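Local atomic coordinates of integron cassette protein (Vibrio cholerae, PDB entry 3FY6), a protein that is of unknown function but, carried on a mobile integron gene cassette, adopts a novel fold and assembles as a pair of subunits. Residues I16-P19 / R20-R23; K116-D120 / F121-Y125. All coordinates share one frame; numbering follows the deposited sequence.

From the N terminus the chain runs up strand 10-18, an edge strand, within this chain, of the five-stranded antiparallel sheet, and at its end contact 1 closes the turn that sends it back along strand 23-31. The remaining strands and the helices up to 95-114 follow before contact 2 opens, at residues 116-125, where the chain leaves that long helix and starts the short C-terminal helix 120-125. The two contacts come in series, neither nested nor crossed, with centres about 17 Å apart and nearest atoms about 5 Å. Contact 1 joins neighbouring strands within one subunit; contact 2 shapes a tail that packs on the second subunit.

Contact 1: residues I16-P19 / R20-R23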
# COMPACT_ATOMS: atom_id res chain seq x y z
N ILE A 16 8.09 7.95 -11.23
CA ILE A 16 8.08 6.95 -10.16
C ILE A 16 9.38 6.15 -10.13
O ILE A 16 9.72 5.47 -11.09
CB ILE A 16 6.90 5.97 -10.33
CG1 ILE A 16 5.57 6.75 -10.43
CG2 ILE A 16 6.87 4.95 -9.19
CD1 ILE A 16 5.11 7.34 -9.11
N TYR A 17 10.10 6.21 -9.01
CA TYR A 17 11.38 5.51 -8.93
C TYR A 17 11.21 4.00 -8.88
O TYR A 17 10.44 3.48 -8.06
CB TYR A 17 12.23 5.98 -7.75
CG TYR A 17 13.58 5.32 -7.77
CD1 TYR A 17 14.59 5.80 -8.60
CD2 TYR A 17 13.83 4.17 -7.02
CE1 TYR A 17 15.83 5.17 -8.66
CE2 TYR A 17 15.08 3.53 -7.07
CZ TYR A 17 16.06 4.04 -7.89
OH TYR A 17 17.29 3.43 -7.95
N SER A 18 11.93 3.30 -9.75
CA SER A 18 11.86 1.85 -9.84
C SER A 18 13.21 1.21 -9.56
O SER A 18 14.15 1.38 -10.33
CB SER A 18 11.41 1.42 -11.24
OG SER A 18 11.73 0.05 -11.47
N PRO A 19 13.30 0.44 -8.47
CA PRO A 19 14.54 -0.28 -8.13
C PRO A 19 14.86 -1.32 -9.19
O PRO A 19 16.00 -1.76 -9.30
CB PRO A 19 14.20 -0.98 -6.81
CG PRO A 19 13.03 -0.22 -6.26
CD PRO A 19 12.25 0.25 -7.45
N ARG A 20 13.85 -1.72 -9.96
CA ARG A 20 14.05 -2.73 -10.98
C ARG A 20 14.81 -2.17 -12.18
O ARG A 20 15.58 -2.89 -12.83
CB ARG A 20 12.70 -3.32 -11.42
CG ARG A 20 12.85 -4.41 -12.48
CD ARG A 20 11.51 -5.04 -12.86
NE ARG A 20 11.71 -6.16 -13.78
CZ ARG A 20 10.79 -6.62 -14.63
NH1 ARG A 20 9.60 -6.05 -14.69
NH2 ARG A 20 11.08 -7.64 -15.43
N TRP A 21 14.62 -0.89 -12.47
CA TRP A 21 15.30 -0.25 -13.60
C TRP A 21 16.30 0.81 -13.17
O TRP A 21 16.94 1.43 -14.02
CB TRP A 21 14.27 0.33 -14.57
CG TRP A 21 13.26 -0.69 -14.96
CD1 TRP A 21 11.95 -0.73 -14.58
CD2 TRP A 21 13.48 -1.85 -15.76
NE1 TRP A 21 11.34 -1.84 -15.12
CE2 TRP A 21 12.26 -2.54 -15.85
CE3 TRP A 21 14.59 -2.36 -16.44
CZ2 TRP A 21 12.12 -3.72 -16.58
CZ3 TRP A 21 14.45 -3.53 -17.16
CH2 TRP A 21 13.22 -4.20 -17.23
N GLY A 22 16.46 1.03 -11.87
CA GLY A 22 17.40 2.03 -11.38
C GLY A 22 17.14 3.42 -11.93
O GLY A 22 18.08 4.16 -12.23
N ARG A 23 15.87 3.80 -12.06
CA ARG A 23 15.51 5.10 -12.62
C ARG A 23 14.06 5.45 -12.31
O ARG A 23 13.27 4.57 -11.96
CB ARG A 23 15.68 5.11 -14.15
CG ARG A 23 14.60 4.31 -14.89
CD ARG A 23 14.90 4.14 -16.37
NE ARG A 23 14.94 5.43 -17.06
CZ ARG A 23 13.88 6.02 -17.60
NH1 ARG A 23 12.68 5.45 -17.53
NH2 ARG A 23 14.01 7.20 -18.20
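Ser-18 is the hub of this turn, gripping the returning chain with backbone and hydroxyl. Its N gives a bond of 2.9 Å to Arg-23 O, while its O takes weak bonds from Gly-22 N and Arg-23 N. With OG anti to its own N (chi1 162°), the hydroxyl lies over the start of the loop and accepts weakly from Arg-20 N. Trp-21 N shares its one N-H between Ser-18 O, from above the carbonyl plane, and Ser-18 OG, both at 3.2 Å. OG of the buried Ser-18 is also bonded to Asp-69 O. Beside this group of bonds lies the Tyr-17 ring, its CE1 3.7 Å from Arg-23 N and its OH as far from Gly-22 CA.

On the solvent side the side chains are exposed and bond to partners beyond the turn. The extended Arg-20 passes CG over the indole rim, and Trp-21 CZ2 sits 3.6 Å above the guanidinium plane, over its centre. Arg-20 NH1 and Trp-21 NE1 are bonded to Asn-68 O and Asp-69 OD1, and Arg-23 forms a salt bridge with Glu-25. Gly-22, at positive phi (57°), and Arg-23 share Ser-18 as partner: a G1 beta bulge closing the hairpin between strands 10-18 and 23-31.

Contact 2: residues K116-D120 / F121-Y125; sequences KPNSD and FWRKY
Ser-119, Asn-118 and Pro-117 each meet a residue of the first helical turn. Among the hydrogen bonds, the one at the cap comes first: Ser-119 OG accepts from Trp-122 N at 3.2 Å in a nearly straight line (170°). The hydroxyl gets there because chi1 of 71° sets OG between the serine's own N and carbonyl carbon. The same OG is bonded to Glu-101 of the second subunit, so one atom serves both the cap and the interface. Ser-119 O takes Arg-123 N at 2.9 Å, and Asp-120 O takes Lys-124 N at 3.3 Å, opening the regular helical pattern.

A second polar link joins side chains. Arg-123 bends at chi3 and brings NH1 to Asn-118 OD1 at 2.9 Å. The bond uses a lone pair in the amide's carbonyl plane and lies in the guanidinium plane too, although the two planes are turned 79° apart. Asp-120 runs alongside Arg-123, but its OD1 stays 4.1 Å from NE, so the attraction is probably only a modest electrostatic one.

The apolar contacts lie round Trp-122. Pro-117 CB approaches its CD1 to 3.6 Å, and Phe-121 turns its edge to the indole of Trp-122 in a T-shaped contact, Phe-121 CD2 lying 3.7 Å above the indole plane, over its centre. Trp-122 NE1 is bonded to Glu-101 O of the second subunit, whose Trp-108 packs on Pro-117 and Val-105 on Trp-122; His-83 of that subunit stacks on Tyr-125. Here a serine N-cap starts the C-terminal helix, whose aromatic side chains form part of the dimer interface.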
# COMPACT_ATOMS: atom_id res chain seq x y z
N LYS A 116 11.47 1.48 2.20
CA LYS A 116 11.21 0.05 2.27
C LYS A 116 12.24 -0.67 3.15
O LYS A 116 13.42 -0.36 3.09
CB LYS A 116 11.23 -0.55 0.86
CG LYS A 116 10.71 -1.97 0.76
CD LYS A 116 10.68 -2.45 -0.69
CE LYS A 116 12.09 -2.71 -1.21
NZ LYS A 116 12.09 -3.11 -2.66
N PRO A 117 11.80 -1.63 3.98
CA PRO A 117 12.73 -2.36 4.85
C PRO A 117 13.93 -2.91 4.06
O PRO A 117 13.75 -3.53 3.01
CB PRO A 117 11.88 -3.51 5.37
CG PRO A 117 10.50 -2.98 5.38
CD PRO A 117 10.41 -2.11 4.14
N ASN A 118 15.13 -2.69 4.58
CA ASN A 118 16.34 -3.05 3.85
C ASN A 118 17.26 -3.99 4.61
O ASN A 118 18.45 -4.07 4.32
CB ASN A 118 17.10 -1.78 3.46
CG ASN A 118 18.22 -2.04 2.47
OD1 ASN A 118 18.01 -2.73 1.46
ND2 ASN A 118 19.40 -1.50 2.74
N SER A 119 16.71 -4.71 5.59
CA SER A 119 17.47 -5.77 6.25
C SER A 119 17.72 -6.85 5.21
O SER A 119 16.97 -6.96 4.24
CB SER A 119 16.69 -6.36 7.44
OG SER A 119 15.59 -7.13 6.97
N ASP A 120 18.79 -7.62 5.41
CA ASP A 120 19.12 -8.71 4.50
C ASP A 120 17.95 -9.69 4.37
O ASP A 120 17.70 -10.22 3.30
CB ASP A 120 20.39 -9.44 4.96
CG ASP A 120 21.65 -8.66 4.64
OD1 ASP A 120 21.53 -7.55 4.08
OD2 ASP A 120 22.76 -9.15 4.94
N PHE A 121 17.24 -9.90 5.46
CA PHE A 121 16.06 -10.74 5.40
C PHE A 121 15.05 -10.20 4.39
O PHE A 121 14.62 -10.91 3.49
CB PHE A 121 15.40 -10.86 6.77
CG PHE A 121 14.18 -11.71 6.76
CD1 PHE A 121 14.29 -13.09 6.71
CD2 PHE A 121 12.92 -11.13 6.79
CE1 PHE A 121 13.16 -13.89 6.70
CE2 PHE A 121 11.79 -11.93 6.80
CZ PHE A 121 11.91 -13.31 6.74
N TRP A 122 14.66 -8.94 4.54
CA TRP A 122 13.64 -8.39 3.64
C TRP A 122 14.11 -8.24 2.18
O TRP A 122 13.33 -8.46 1.25
CB TRP A 122 13.06 -7.08 4.19
CG TRP A 122 12.18 -7.34 5.39
CD1 TRP A 122 12.32 -6.82 6.64
CD2 TRP A 122 11.03 -8.21 5.44
NE1 TRP A 122 11.32 -7.30 7.47
CE2 TRP A 122 10.53 -8.16 6.75
CE3 TRP A 122 10.39 -9.02 4.49
CZ2 TRP A 122 9.40 -8.90 7.15
CZ3 TRP A 122 9.29 -9.76 4.89
CH2 TRP A 122 8.80 -9.69 6.21
N ARG A 123 15.38 -7.92 1.98
CA ARG A 123 15.92 -7.74 0.63
C ARG A 123 15.84 -9.03 -0.18
O ARG A 123 15.65 -9.00 -1.40
CB ARG A 123 17.38 -7.27 0.71
CG ARG A 123 17.55 -5.89 1.30
CD ARG A 123 19.00 -5.64 1.72
NE ARG A 123 19.95 -6.00 0.68
CZ ARG A 123 20.32 -5.19 -0.32
NH1 ARG A 123 19.80 -3.97 -0.42
NH2 ARG A 123 21.20 -5.61 -1.23
N LYS A 124 15.99 -10.16 0.49
CA LYS A 124 15.90 -11.46 -0.16
C LYS A 124 14.49 -11.70 -0.66
O LYS A 124 14.27 -12.47 -1.60
CB LYS A 124 16.31 -12.57 0.82
CG LYS A 124 16.31 -13.96 0.20
CD LYS A 124 16.76 -15.01 1.21
CE LYS A 124 16.74 -16.42 0.61
NZ LYS A 124 17.84 -16.64 -0.38
N TYR A 125 13.52 -11.04 -0.04
CA TYR A 125 12.13 -11.30 -0.35
C TYR A 125 11.57 -10.34 -1.40
O TYR A 125 10.85 -10.75 -2.31
CB TYR A 125 11.29 -11.22 0.92
CG TYR A 125 9.89 -11.69 0.70
CD1 TYR A 125 9.64 -13.02 0.41
CD2 TYR A 125 8.81 -10.82 0.76
CE1 TYR A 125 8.37 -13.48 0.20
CE2 TYR A 125 7.52 -11.27 0.55
CZ TYR A 125 7.31 -12.61 0.27
OH TYR A 125 6.05 -13.10 0.05